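AHL synthase (Burkholderia glumae, PDB 3P2F) probably makes an N-acyl-L-homoserine lactone quorum-sensing signal from S-adenosyl-L-methionine and a fatty acyl group carried on acyl carrier protein. Local coordinates at residues A[17-22]-A[65-70]; A[45-50]-A[76-81]; A[53-58]-A[121-126]; A[69-74]-A[97-102]; A[138-143]-A[174-179]. The protein carries 3 engineered substitutions. All blocks are in the same frame, centred on the assembly; numbering follows the deposited sequence.

Contact 1: A[17-22]-A[65-70]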
# COMPACT_ATOMS: atom_id res chain seq x y z
N ALA A 17 -13.44 -8.05 -10.10
CA ALA A 17 -14.44 -8.70 -9.28
C ALA A 17 -13.75 -9.51 -8.18
O ALA A 17 -14.20 -9.53 -7.03
CB ALA A 17 -15.33 -9.60 -10.14
N GLU A 18 -12.65 -10.16 -8.55
CA GLU A 18 -11.91 -10.98 -7.60
C GLU A 18 -11.29 -10.12 -6.49
O GLU A 18 -11.45 -10.41 -5.30
CB GLU A 18 -10.83 -11.77 -8.33
CG GLU A 18 -10.17 -12.86 -7.49
CD GLU A 18 -9.18 -13.69 -8.29
OE1 GLU A 18 -8.71 -13.20 -9.34
OE2 GLU A 18 -8.88 -14.82 -7.87
N LEU A 19 -10.61 -9.05 -6.89
CA LEU A 19 -9.98 -8.14 -5.93
C LEU A 19 -11.06 -7.49 -5.07
O LEU A 19 -10.91 -7.35 -3.85
CB LEU A 19 -9.19 -7.06 -6.67
CG LEU A 19 -8.68 -5.89 -5.82
CD1 LEU A 19 -7.70 -6.39 -4.77
CD2 LEU A 19 -8.01 -4.86 -6.72
N GLY A 20 -12.16 -7.10 -5.71
CA GLY A 20 -13.26 -6.48 -5.00
C GLY A 20 -13.78 -7.38 -3.89
O GLY A 20 -14.06 -6.91 -2.79
N SER A 21 -13.91 -8.67 -4.17
CA SER A 21 -14.39 -9.61 -3.17
C SER A 21 -13.40 -9.75 -2.03
O SER A 21 -13.78 -9.71 -0.85
CB SER A 21 -14.63 -10.99 -3.78
OG SER A 21 -15.69 -10.93 -4.72
N TYR A 22 -12.13 -9.93 -2.38
CA TYR A 22 -11.11 -10.07 -1.35
C TYR A 22 -11.09 -8.83 -0.48
O TYR A 22 -11.10 -8.92 0.75
CB TYR A 22 -9.73 -10.27 -1.98
CG TYR A 22 -8.62 -10.38 -0.96
CD1 TYR A 22 -8.40 -11.57 -0.26
CD2 TYR A 22 -7.79 -9.29 -0.68
CE1 TYR A 22 -7.39 -11.67 0.70
CE2 TYR A 22 -6.78 -9.37 0.27
CZ TYR A 22 -6.58 -10.56 0.96
OH TYR A 22 -5.58 -10.65 1.90
N CYS A 65 -4.56 -13.80 -1.75
CA CYS A 65 -4.27 -13.86 -0.33
C CYS A 65 -3.53 -12.60 0.10
O CYS A 65 -2.85 -12.58 1.13
CB CYS A 65 -3.42 -15.09 -0.03
SG CYS A 65 -1.90 -15.15 -0.98
N GLY A 66 -3.65 -11.55 -0.70
CA GLY A 66 -3.01 -10.28 -0.39
C GLY A 66 -3.34 -9.23 -1.44
O GLY A 66 -3.66 -9.57 -2.57
N CYS A 67 -3.27 -7.96 -1.06
CA CYS A 67 -3.54 -6.89 -2.00
C CYS A 67 -2.91 -5.58 -1.55
O CYS A 67 -2.55 -5.42 -0.38
CB CYS A 67 -5.05 -6.69 -2.20
SG CYS A 67 -5.94 -5.91 -0.81
N ALA A 68 -2.75 -4.67 -2.50
CA ALA A 68 -2.18 -3.36 -2.24
C ALA A 68 -2.57 -2.43 -3.37
O ALA A 68 -2.74 -2.85 -4.51
CB ALA A 68 -0.67 -3.45 -2.13
N ARG A 69 -2.71 -1.16 -3.03
CA ARG A 69 -3.09 -0.15 -4.01
C ARG A 69 -2.09 1.00 -3.96
O ARG A 69 -1.87 1.59 -2.91
CB ARG A 69 -4.50 0.36 -3.70
CG ARG A 69 -4.97 1.48 -4.60
CD ARG A 69 -6.45 1.79 -4.40
NE ARG A 69 -6.72 2.50 -3.16
CZ ARG A 69 -7.93 2.85 -2.75
NH1 ARG A 69 -8.99 2.55 -3.50
NH2 ARG A 69 -8.10 3.51 -1.61
N LEU A 70 -1.49 1.29 -5.12
CA LEU A 70 -0.53 2.38 -5.23
C LEU A 70 -1.12 3.52 -6.07
O LEU A 70 -1.78 3.27 -7.08
CB LEU A 70 0.77 1.90 -5.88
CG LEU A 70 1.79 1.15 -5.03
CD1 LEU A 70 2.04 1.93 -3.76
CD2 LEU A 70 1.31 -0.24 -4.71
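Cys67 points from its strand into the notch between Leu19 and Tyr22 of helix 13-30, a worked example of helix-on-sheet packing in the GNAT-like fold to which the autoinducer synthases belong. Its CB rests against Leu19 CD1 at 3.7 Å. The sulfur turns to the tyrosine: Cys67 SG is 3.7 Å from Tyr22 CE2 and lies almost in the ring plane, so this sulfur-aromatic contact is made with the edge and not the face. The first torsion of Tyr22 places CG anti to the backbone N (chi1 178°), which carries the ring down from the helix and along the beginning of segment 65-70. There its far end meets main chain, with Tyr22 CZ 3.5 Å from Gly66 N; the phenol takes its hydrogen bond elsewhere, from or to Thr106 OG1.

The helix crosses the strand nearly at a right angle (101°), with the two axes 9.5 Å apart at their closest, so that two residues one turn apart carry the contact. Further out, Leu19 also packs on Tyr54 and Leu56 of the adjacent strand 53-58, and Glu18 forms a salt bridge with Arg58. The strand itself is irregular beneath the tyrosine: Cys65 and Gly66 both face Gly57 in a classic beta bulge, with Cys65 N close to the carbonyl oxygen of Gly57.

Contact 2: A[45-50]-A[76-81]; sequences DQYDRD and PYLLQE
Tyr47 and Tyr77, whose CA atoms lie 6.3 Å apart, bring a type I turn running from Asp45 to Asp48 against the chain that leads into helix 78-82. The ring of Tyr47 lies flat on this backbone. Leu78 N sits 3.5 Å above the ring plane, over its centre, while the carbonyl carbon of Tyr77 is nearer the rim on that same face; Gln46 CG covers the opposite one. Leu78 crosses the ring at about a right angle, its CD1 reaching Tyr47 CE2 at 3.6 Å. The phenol points to the Glu81 carboxylate, but the modelled place of Tyr47 OH is doubtful.

Because Tyr77 is the N-cap of the helix, the ring is pressed on the very residues where the helix begins. The turn that presents it is braced by an Asx turn: Asp45 OD1 accepts from Tyr47 N at 2.8 Å, from above the carboxylate plane. A second tie closes the loop from Asp45 N to Asp48 OD2, which uses its anti lone pair.

Beside the ring, Arg49 gives the clearest polar bond of the contact. Its chain bends at chi3 (-58°) and lays the guanidinium edge against Pro76 O, 3.0 Å from NH1 and nearly straight at 164°, while NH2 of the same group pairs with Asp51.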
# COMPACT_ATOMS: atom_id res chain seq x y z
N ASP A 45 -13.75 2.50 -3.68
CA ASP A 45 -14.04 3.91 -3.45
C ASP A 45 -13.63 4.74 -4.67
O ASP A 45 -13.30 4.18 -5.72
CB ASP A 45 -13.32 4.43 -2.20
CG ASP A 45 -11.81 4.25 -2.27
OD1 ASP A 45 -11.25 4.16 -3.39
OD2 ASP A 45 -11.18 4.21 -1.20
N GLN A 46 -13.62 6.06 -4.51
CA GLN A 46 -13.27 6.98 -5.58
C GLN A 46 -11.82 6.92 -6.03
O GLN A 46 -11.45 7.51 -7.04
CB GLN A 46 -13.61 8.42 -5.18
CG GLN A 46 -12.83 8.93 -3.98
CD GLN A 46 -13.51 8.65 -2.64
OE1 GLN A 46 -14.02 7.55 -2.40
NE2 GLN A 46 -13.52 9.65 -1.76
N TYR A 47 -10.98 6.21 -5.28
CA TYR A 47 -9.57 6.13 -5.64
C TYR A 47 -9.23 4.92 -6.51
O TYR A 47 -8.07 4.71 -6.88
CB TYR A 47 -8.71 6.16 -4.37
CG TYR A 47 -8.99 7.41 -3.58
CD1 TYR A 47 -8.70 8.67 -4.12
CD2 TYR A 47 -9.67 7.36 -2.37
CE1 TYR A 47 -9.10 9.83 -3.48
CE2 TYR A 47 -10.07 8.51 -1.72
CZ TYR A 47 -9.79 9.74 -2.28
OH TYR A 47 -10.27 10.89 -1.68
N ASP A 48 -10.25 4.13 -6.82
CA ASP A 48 -10.08 2.97 -7.69
C ASP A 48 -10.42 3.44 -9.10
O ASP A 48 -11.59 3.47 -9.49
CB ASP A 48 -11.02 1.84 -7.26
CG ASP A 48 -10.59 1.18 -5.95
OD1 ASP A 48 -9.44 0.68 -5.90
OD2 ASP A 48 -11.38 1.14 -4.98
N ARG A 49 -9.40 3.83 -9.86
CA ARG A 49 -9.59 4.35 -11.22
C ARG A 49 -8.79 3.54 -12.23
O ARG A 49 -8.17 2.53 -11.88
CB ARG A 49 -9.14 5.81 -11.26
CG ARG A 49 -9.56 6.65 -10.05
CD ARG A 49 -9.03 8.09 -10.14
NE ARG A 49 -7.57 8.15 -10.24
CZ ARG A 49 -6.76 8.68 -9.33
NH1 ARG A 49 -7.26 9.22 -8.22
NH2 ARG A 49 -5.45 8.67 -9.52
N ASP A 50 -8.81 3.97 -13.49
CA ASP A 50 -8.08 3.27 -14.55
C ASP A 50 -6.57 3.38 -14.38
O ASP A 50 -5.84 2.46 -14.73
CB ASP A 50 -8.45 3.81 -15.94
CG ASP A 50 -9.91 3.54 -16.30
OD1 ASP A 50 -10.49 2.53 -15.84
OD2 ASP A 50 -10.46 4.34 -17.08
N PRO A 76 -5.31 12.84 -7.16
CA PRO A 76 -6.10 12.70 -5.93
C PRO A 76 -5.85 11.39 -5.19
O PRO A 76 -5.81 10.32 -5.81
CB PRO A 76 -7.53 12.81 -6.43
CG PRO A 76 -7.40 13.70 -7.67
CD PRO A 76 -6.17 13.12 -8.32
N TYR A 77 -5.66 11.47 -3.88
CA TYR A 77 -5.47 10.25 -3.10
C TYR A 77 -6.15 10.30 -1.73
O TYR A 77 -6.51 11.36 -1.22
CB TYR A 77 -3.99 9.86 -2.99
CG TYR A 77 -3.05 10.81 -2.28
CD1 TYR A 77 -2.57 11.96 -2.91
CD2 TYR A 77 -2.56 10.52 -0.99
CE1 TYR A 77 -1.62 12.79 -2.30
CE2 TYR A 77 -1.62 11.34 -0.37
CZ TYR A 77 -1.15 12.47 -1.03
OH TYR A 77 -0.20 13.27 -0.44
N LEU A 78 -6.34 9.11 -1.16
CA LEU A 78 -7.01 8.90 0.12
C LEU A 78 -6.53 9.73 1.31
O LEU A 78 -7.32 10.40 1.97
CB LEU A 78 -6.96 7.41 0.44
CG LEU A 78 -7.72 6.85 1.65
CD1 LEU A 78 -9.21 7.10 1.50
CD2 LEU A 78 -7.44 5.36 1.74
N LEU A 79 -5.23 9.69 1.60
CA LEU A 79 -4.66 10.44 2.72
C LEU A 79 -4.95 11.95 2.56
O LEU A 79 -5.44 12.62 3.47
CB LEU A 79 -3.15 10.21 2.78
CG LEU A 79 -2.39 10.24 4.11
CD1 LEU A 79 -0.94 10.58 3.82
CD2 LEU A 79 -2.97 11.23 5.08
N GLN A 80 -4.63 12.46 1.38
CA GLN A 80 -4.81 13.86 1.04
C GLN A 80 -6.21 14.44 1.26
O GLN A 80 -6.35 15.49 1.89
CB GLN A 80 -4.39 14.07 -0.41
CG GLN A 80 -4.69 15.43 -1.01
CD GLN A 80 -4.46 15.43 -2.51
OE1 GLN A 80 -5.11 14.68 -3.24
NE2 GLN A 80 -3.53 16.25 -2.98
N GLU A 81 -7.25 13.78 0.74
CA GLU A 81 -8.60 14.32 0.90
C GLU A 81 -9.56 13.67 1.90
O GLU A 81 -10.63 14.21 2.17
CB GLU A 81 -9.28 14.45 -0.48
CG GLU A 81 -8.90 13.42 -1.51
CD GLU A 81 -9.50 13.72 -2.88
OE1 GLU A 81 -9.25 14.82 -3.42
OE2 GLU A 81 -10.22 12.86 -3.43

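Contact 3: A[53-58]-A[121-126]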
# COMPACT_ATOMS: atom_id res chain seq x y z
N VAL A 53 -2.77 1.55 -9.68
CA VAL A 53 -1.93 0.36 -9.79
C VAL A 53 -2.19 -0.56 -8.60
O VAL A 53 -2.27 -0.10 -7.46
CB VAL A 53 -0.43 0.75 -9.86
CG1 VAL A 53 -0.15 1.82 -8.86
CG2 VAL A 53 0.44 -0.46 -9.57
N TYR A 54 -2.35 -1.85 -8.89
CA TYR A 54 -2.61 -2.84 -7.84
C TYR A 54 -1.60 -3.97 -7.85
O TYR A 54 -1.02 -4.32 -8.87
CB TYR A 54 -4.00 -3.48 -8.03
CG TYR A 54 -5.17 -2.53 -8.03
CD1 TYR A 54 -5.72 -2.07 -6.84
CD2 TYR A 54 -5.71 -2.08 -9.24
CE1 TYR A 54 -6.78 -1.18 -6.84
CE2 TYR A 54 -6.77 -1.18 -9.26
CZ TYR A 54 -7.30 -0.73 -8.06
OH TYR A 54 -8.33 0.17 -8.08
N VAL A 55 -1.40 -4.56 -6.68
CA VAL A 55 -0.53 -5.71 -6.57
C VAL A 55 -1.37 -6.73 -5.80
O VAL A 55 -1.95 -6.40 -4.76
CB VAL A 55 0.81 -5.38 -5.85
CG1 VAL A 55 0.71 -4.07 -5.12
CG2 VAL A 55 1.19 -6.52 -4.91
N LEU A 56 -1.48 -7.94 -6.34
CA LEU A 56 -2.25 -8.98 -5.69
C LEU A 56 -1.35 -10.16 -5.39
O LEU A 56 -0.46 -10.49 -6.18
CB LEU A 56 -3.39 -9.49 -6.59
CG LEU A 56 -4.31 -8.57 -7.40
CD1 LEU A 56 -5.37 -9.44 -8.07
CD2 LEU A 56 -4.96 -7.54 -6.51
N GLY A 57 -1.59 -10.78 -4.24
CA GLY A 57 -0.83 -11.95 -3.86
C GLY A 57 -1.76 -13.13 -4.07
O GLY A 57 -2.96 -13.04 -3.79
N ARG A 58 -1.22 -14.23 -4.58
CA ARG A 58 -2.01 -15.42 -4.82
C ARG A 58 -1.34 -16.60 -4.15
O ARG A 58 -0.11 -16.69 -4.12
CB ARG A 58 -2.16 -15.67 -6.32
CG ARG A 58 -3.01 -14.63 -7.04
CD ARG A 58 -3.03 -14.84 -8.55
NE ARG A 58 -3.85 -13.85 -9.25
CZ ARG A 58 -5.18 -13.84 -9.26
NH1 ARG A 58 -5.87 -14.76 -8.60
NH2 ARG A 58 -5.82 -12.90 -9.94
N ARG A 121 5.67 -9.20 3.96
CA ARG A 121 6.94 -8.95 3.31
C ARG A 121 6.91 -9.02 1.78
O ARG A 121 7.37 -8.09 1.11
CB ARG A 121 7.98 -9.92 3.88
CG ARG A 121 9.42 -9.59 3.53
CD ARG A 121 10.35 -10.53 4.27
NE ARG A 121 11.76 -10.22 4.04
CZ ARG A 121 12.42 -10.50 2.92
NH1 ARG A 121 11.80 -11.11 1.91
NH2 ARG A 121 13.70 -10.18 2.80
N PRO A 122 6.36 -10.11 1.21
CA PRO A 122 6.29 -10.24 -0.25
C PRO A 122 5.44 -9.14 -0.87
O PRO A 122 5.81 -8.57 -1.89
CB PRO A 122 5.65 -11.62 -0.45
CG PRO A 122 5.92 -12.34 0.83
CD PRO A 122 5.74 -11.27 1.86
N MET A 123 4.29 -8.87 -0.26
CA MET A 123 3.37 -7.83 -0.74
C MET A 123 4.03 -6.46 -0.73
O MET A 123 3.88 -5.70 -1.68
CB MET A 123 2.11 -7.79 0.13
CG MET A 123 1.22 -9.02 0.01
SD MET A 123 0.73 -9.31 -1.70
CE MET A 123 -0.25 -7.83 -2.00
N LEU A 124 4.75 -6.14 0.33
CA LEU A 124 5.41 -4.84 0.42
C LEU A 124 6.55 -4.74 -0.59
O LEU A 124 6.76 -3.69 -1.20
CB LEU A 124 5.94 -4.61 1.84
CG LEU A 124 6.51 -3.21 2.14
CD1 LEU A 124 5.47 -2.14 1.81
CD2 LEU A 124 6.90 -3.12 3.61
N ALA A 125 7.29 -5.84 -0.78
CA ALA A 125 8.40 -5.85 -1.72
C ALA A 125 7.91 -5.51 -3.12
O ALA A 125 8.48 -4.64 -3.79
CB ALA A 125 9.10 -7.21 -1.70
N ALA A 126 6.87 -6.20 -3.57
CA ALA A 126 6.30 -5.95 -4.88
C ALA A 126 5.78 -4.51 -4.92
O ALA A 126 5.94 -3.81 -5.92
CB ALA A 126 5.16 -6.92 -5.16
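Apolar packing of helix on sheet joins Val55 and Gly57 to Met123 and Ala126, in the buried layer between strand 53-58 and helix 120-132. The axes approach to 8.8 Å and run roughly antiparallel, at 152°. Met123 does most of the reaching. Its chain is bent at both chi2 (-57°) and chi3 (-64°), folding the thioether back onto the strand. The terminal CE meets Val55 CG2 at 3.5 Å, the two side chains meeting at a slant, and the same methyl lies 3.5 Å from Val55 O.

Helix 120-132 is the connection of a beta-alpha-beta crossover between the parallel strands 97-105 and 138-144, part of the GNAT-like core; here it extends its cover to a more distant strand of the same sheet. Gly57 has no side chain on this face, and Met123 SD settles directly on its main chain, 3.7 Å from Gly57 N. One helical turn on, the small Ala126 faces the strand with its CB 4.0 Å from Val55 CG2, so this one branch of the valine touches both helix residues. Phe103 and Met1 also pack on Met123, whereas Leu56 and Tyr54 turn to the other face of the sheet, toward helix 13-30.

Contact 4: A[69-74]-A[97-102]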
# COMPACT_ATOMS: atom_id res chain seq x y z
N ARG A 69 -2.71 -1.16 -3.03
CA ARG A 69 -3.09 -0.15 -4.01
C ARG A 69 -2.09 1.00 -3.96
O ARG A 69 -1.87 1.59 -2.91
CB ARG A 69 -4.50 0.36 -3.70
CG ARG A 69 -4.97 1.48 -4.60
CD ARG A 69 -6.45 1.79 -4.40
NE ARG A 69 -6.72 2.50 -3.16
CZ ARG A 69 -7.93 2.85 -2.75
NH1 ARG A 69 -8.99 2.55 -3.50
NH2 ARG A 69 -8.10 3.51 -1.61
N LEU A 70 -1.49 1.29 -5.12
CA LEU A 70 -0.53 2.38 -5.23
C LEU A 70 -1.12 3.52 -6.07
O LEU A 70 -1.78 3.27 -7.08
CB LEU A 70 0.77 1.90 -5.88
CG LEU A 70 1.79 1.15 -5.03
CD1 LEU A 70 2.04 1.93 -3.76
CD2 LEU A 70 1.31 -0.24 -4.71
N LEU A 71 -0.87 4.75 -5.64
CA LEU A 71 -1.37 5.94 -6.33
C LEU A 71 -0.34 7.05 -6.31
O LEU A 71 0.36 7.23 -5.32
CB LEU A 71 -2.64 6.47 -5.65
CG LEU A 71 -3.94 5.69 -5.76
CD1 LEU A 71 -4.98 6.34 -4.86
CD2 LEU A 71 -4.42 5.66 -7.21
N PRO A 72 -0.23 7.82 -7.42
CA PRO A 72 0.74 8.92 -7.47
C PRO A 72 0.14 10.07 -6.67
O PRO A 72 -1.05 10.36 -6.80
CB PRO A 72 0.84 9.22 -8.95
CG PRO A 72 -0.57 8.96 -9.42
CD PRO A 72 -0.93 7.67 -8.70
N THR A 73 0.96 10.72 -5.84
CA THR A 73 0.47 11.83 -5.04
C THR A 73 0.17 13.09 -5.85
O THR A 73 -0.38 14.05 -5.31
CB THR A 73 1.47 12.18 -3.91
OG1 THR A 73 2.75 12.48 -4.47
CG2 THR A 73 1.60 11.01 -2.94
N THR A 74 0.54 13.09 -7.13
CA THR A 74 0.28 14.24 -8.00
C THR A 74 -1.15 14.16 -8.51
O THR A 74 -1.61 15.01 -9.27
CB THR A 74 1.24 14.28 -9.21
OG1 THR A 74 1.15 13.05 -9.93
CG2 THR A 74 2.68 14.51 -8.74
N VAL A 97 6.81 10.87 -4.52
CA VAL A 97 6.03 10.22 -3.46
C VAL A 97 4.77 9.57 -4.00
O VAL A 97 4.01 10.19 -4.74
CB VAL A 97 5.59 11.24 -2.38
CG1 VAL A 97 4.85 10.52 -1.24
CG2 VAL A 97 6.80 11.98 -1.83
N TRP A 98 4.55 8.31 -3.62
CA TRP A 98 3.36 7.56 -4.02
C TRP A 98 2.67 7.14 -2.73
O TRP A 98 3.33 6.94 -1.70
CB TRP A 98 3.74 6.31 -4.83
CG TRP A 98 3.98 6.60 -6.28
CD1 TRP A 98 4.90 7.45 -6.80
CD2 TRP A 98 3.24 6.08 -7.40
NE1 TRP A 98 4.78 7.51 -8.17
CE2 TRP A 98 3.77 6.68 -8.56
CE3 TRP A 98 2.17 5.18 -7.52
CZ2 TRP A 98 3.28 6.40 -9.84
CZ3 TRP A 98 1.68 4.90 -8.80
CH2 TRP A 98 2.24 5.51 -9.94
N GLU A 99 1.35 7.01 -2.78
CA GLU A 99 0.55 6.61 -1.63
C GLU A 99 0.27 5.11 -1.63
O GLU A 99 -0.11 4.54 -2.65
CB GLU A 99 -0.80 7.34 -1.59
CG GLU A 99 -1.68 6.83 -0.44
CD GLU A 99 -3.12 7.28 -0.53
OE1 GLU A 99 -3.77 6.99 -1.57
OE2 GLU A 99 -3.62 7.91 0.43
N LEU A 100 0.43 4.50 -0.47
CA LEU A 100 0.17 3.07 -0.33
C LEU A 100 -1.11 2.98 0.48
O LEU A 100 -1.20 3.56 1.56
CB LEU A 100 1.32 2.41 0.44
CG LEU A 100 1.52 0.89 0.45
CD1 LEU A 100 1.51 0.40 1.89
CD2 LEU A 100 0.45 0.19 -0.37
N SER A 101 -2.12 2.29 -0.04
CA SER A 101 -3.37 2.13 0.70
C SER A 101 -3.96 0.75 0.42
O SER A 101 -3.43 0.01 -0.41
CB SER A 101 -4.37 3.23 0.33
OG SER A 101 -4.74 3.16 -1.04
N ARG A 102 -5.04 0.40 1.11
CA ARG A 102 -5.69 -0.89 0.89
C ARG A 102 -4.65 -2.00 0.92
O ARG A 102 -4.66 -2.89 0.07
CB ARG A 102 -6.39 -0.89 -0.46
CG ARG A 102 -7.89 -0.85 -0.40
CD ARG A 102 -8.36 0.13 0.64
NE ARG A 102 -9.80 0.32 0.59
CZ ARG A 102 -10.41 1.37 1.14
NH1 ARG A 102 -9.69 2.29 1.77
NH2 ARG A 102 -11.72 1.50 1.04
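Pro72 packs on Trp98 at the dense end of an antiparallel strand pair in the central sheet of this GNAT-like fold. The proline lies over one face of the indole, its CB 3.9 Å from the centroid of the six-membered ring and 15° off the normal, a clear CH-pi contact. Next to it Thr73 closes the end of the pair with a double grip: its N and its OG1 both donate to Val97 O. The hydroxyl, at 2.6 Å from Val97 O, comes from above the carbonyl plane, and OG1 is also bonded to Ser94. From there the main chains meet in antiparallel hydrogen-bonded pairs, Leu71 with Glu99 and then Arg69 with Ser101, while the side chains of Leu70 and Leu100 meet more loosely, CD1 to CD2 at 4.1 Å.

Polarity rises toward the partly exposed Arg102. A bend at chi3 (74°) aims Arg69 NE at Ser101 OG, 3.0 Å away in the guanidinium plane; NH2 adds a weak bond to that hydroxyl. Arg102 runs alongside, its CD over one face of the Arg69 guanidinium and the two flat groups only 30° apart, with Arg69 NH2 3.9 Å from Arg102 NH1. Asp45 and Asp48 bind Arg69, and Glu43 binds Arg102. These neighbouring carboxylates probably offset the two positive charges, which lets the guanidinium groups lie side by side.

Contact 5: A[138-143]-A[174-179]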
# COMPACT_ATOMS: atom_id res chain seq x y z
N GLN A 138 9.71 7.66 -1.99
CA GLN A 138 9.05 7.43 -0.72
C GLN A 138 7.61 6.97 -0.91
O GLN A 138 7.00 7.21 -1.95
CB GLN A 138 9.01 8.72 0.12
CG GLN A 138 10.32 9.17 0.72
CD GLN A 138 10.15 10.45 1.51
OE1 GLN A 138 9.84 11.50 0.95
NE2 GLN A 138 10.33 10.37 2.83
N LEU A 139 7.09 6.30 0.11
CA LEU A 139 5.70 5.86 0.12
C LEU A 139 5.09 6.51 1.36
O LEU A 139 5.75 6.67 2.38
CB LEU A 139 5.59 4.34 0.23
CG LEU A 139 6.08 3.51 -0.96
CD1 LEU A 139 5.76 2.06 -0.71
CD2 LEU A 139 5.42 4.00 -2.26
N ILE A 140 3.82 6.90 1.25
CA ILE A 140 3.12 7.49 2.37
C ILE A 140 1.72 6.91 2.35
O ILE A 140 1.18 6.61 1.29
CB ILE A 140 3.06 9.03 2.27
CG1 ILE A 140 2.59 9.61 3.60
CG2 ILE A 140 2.10 9.45 1.14
CD1 ILE A 140 2.77 11.12 3.71
N GLY A 141 1.15 6.72 3.53
CA GLY A 141 -0.20 6.19 3.60
C GLY A 141 -0.66 6.01 5.03
O GLY A 141 0.16 5.90 5.95
N VAL A 142 -1.98 6.00 5.22
CA VAL A 142 -2.56 5.80 6.54
C VAL A 142 -2.28 4.34 6.84
O VAL A 142 -2.62 3.46 6.05
CB VAL A 142 -4.08 6.04 6.54
CG1 VAL A 142 -4.65 5.72 7.91
CG2 VAL A 142 -4.38 7.49 6.17
N THR A 143 -1.66 4.09 7.98
CA THR A 143 -1.30 2.74 8.35
C THR A 143 -1.76 2.35 9.74
O THR A 143 -1.72 3.15 10.67
CB THR A 143 0.23 2.57 8.30
OG1 THR A 143 0.71 3.02 7.02
CG2 THR A 143 0.62 1.11 8.51
N ALA A 174 -0.30 8.28 10.04
CA ALA A 174 0.18 8.58 8.71
C ALA A 174 1.61 8.08 8.77
O ALA A 174 2.38 8.46 9.66
CB ALA A 174 0.14 10.08 8.44
N CYS A 175 1.98 7.20 7.84
CA CYS A 175 3.31 6.63 7.86
C CYS A 175 4.06 6.76 6.55
O CYS A 175 3.49 6.67 5.46
CB CYS A 175 3.20 5.17 8.28
SG CYS A 175 4.75 4.24 8.28
N TRP A 176 5.36 6.98 6.68
CA TRP A 176 6.25 7.10 5.53
C TRP A 176 7.11 5.86 5.47
O TRP A 176 7.33 5.19 6.48
CB TRP A 176 7.19 8.30 5.68
CG TRP A 176 6.86 9.46 4.82
CD1 TRP A 176 6.64 9.46 3.47
CD2 TRP A 176 6.75 10.82 5.24
NE1 TRP A 176 6.40 10.73 3.02
CE2 TRP A 176 6.47 11.59 4.09
CE3 TRP A 176 6.87 11.46 6.47
CZ2 TRP A 176 6.30 12.97 4.14
CZ3 TRP A 176 6.70 12.83 6.53
CH2 TRP A 176 6.42 13.57 5.36
N ILE A 177 7.59 5.56 4.28
CA ILE A 177 8.51 4.47 4.03
C ILE A 177 9.49 5.04 3.03
O ILE A 177 9.10 5.41 1.92
CB ILE A 177 7.82 3.24 3.39
CG1 ILE A 177 6.94 2.53 4.41
CG2 ILE A 177 8.89 2.27 2.88
CD1 ILE A 177 6.16 1.37 3.81
N ASP A 178 10.76 5.16 3.43
CA ASP A 178 11.76 5.68 2.50
C ASP A 178 12.26 4.54 1.64
O ASP A 178 12.54 3.45 2.13
CB ASP A 178 12.95 6.29 3.25
CG ASP A 178 12.62 7.64 3.88
OD1 ASP A 178 11.46 8.10 3.73
OD2 ASP A 178 13.52 8.25 4.50
N ILE A 179 12.36 4.78 0.34
CA ILE A 179 12.86 3.76 -0.55
C ILE A 179 14.36 3.98 -0.69
O ILE A 179 14.86 4.47 -1.70
CB ILE A 179 12.16 3.83 -1.93
CG1 ILE A 179 10.65 3.67 -1.73
CG2 ILE A 179 12.70 2.74 -2.85
CD1 ILE A 179 9.83 3.90 -2.98
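Ile140 and Gln138 clasp the indole of Trp176 between them, the boldest shape in this antiparallel pairing of strands 138-144 and 170-178. The Gln138 amide lies almost parallel to the ring, 5° between planes, with NE2 3.8 Å above it toward the rim. From the opposite face Ile140 sends CD1 to within 3.9 Å of the centroid of the five-membered ring, a CH-pi contact. Its CG1 stands anti to the backbone N (chi1 -168°), which runs the side chain alongside the tryptophan. The indole edge slots against the main chain, Trp176 CD1 3.1 Å from Leu139 O, while NE1 is buried without a partner. Gln138 NE2 also approaches Asp178 OD1, in a hydrogen bond less certain because that oxygen is crowded in the model.

The other face of the pair is smoother. Leu139 and Ile177 lie abreast, CB to CB 4.0 Å, and Ile179 extends the ridge with CD1 4.3 Å from Leu139 CG. Cys175 lies across from Gly141, which has no side chain; the nearest bump is Thr143, whose OG1 sits 3.5 Å from Cys175 CB and donates to Gly141 O.

Helix 120-132 covers the ridge, with Val128 against both Leu139 and Ile179. On the indole face Leu79 of helix 78-82 meets Ile140, and His159 of strand 158-160 packs on Trp176. Strand 97-105 pairs with strand 138-144 along its other edge.

Overall arrangement
Contacts 4 and 5 are strand pairings within one sheet, joined where strand 97-105 runs parallel to 138-144, and bury far more surface than the others. Contacts 1 and 3 clothe that sheet with helices on its two faces and are almost wholly apolar; they come together at strands 53-58 and 64-72, where Met123 CE also touches Gly66 and Cys67. Contact 2 lies nearest the surface, a loop laid on a short helix and held partly by polar bonds. Arg69, shared by contacts 1 and 4, ties them to its acids, and Glu99 of contact 4 accepts from Leu79 N at the start of the helix. Charge thus gathers near contacts 2 and 4, whereas the touching residues of contact 3 are apolar and buried.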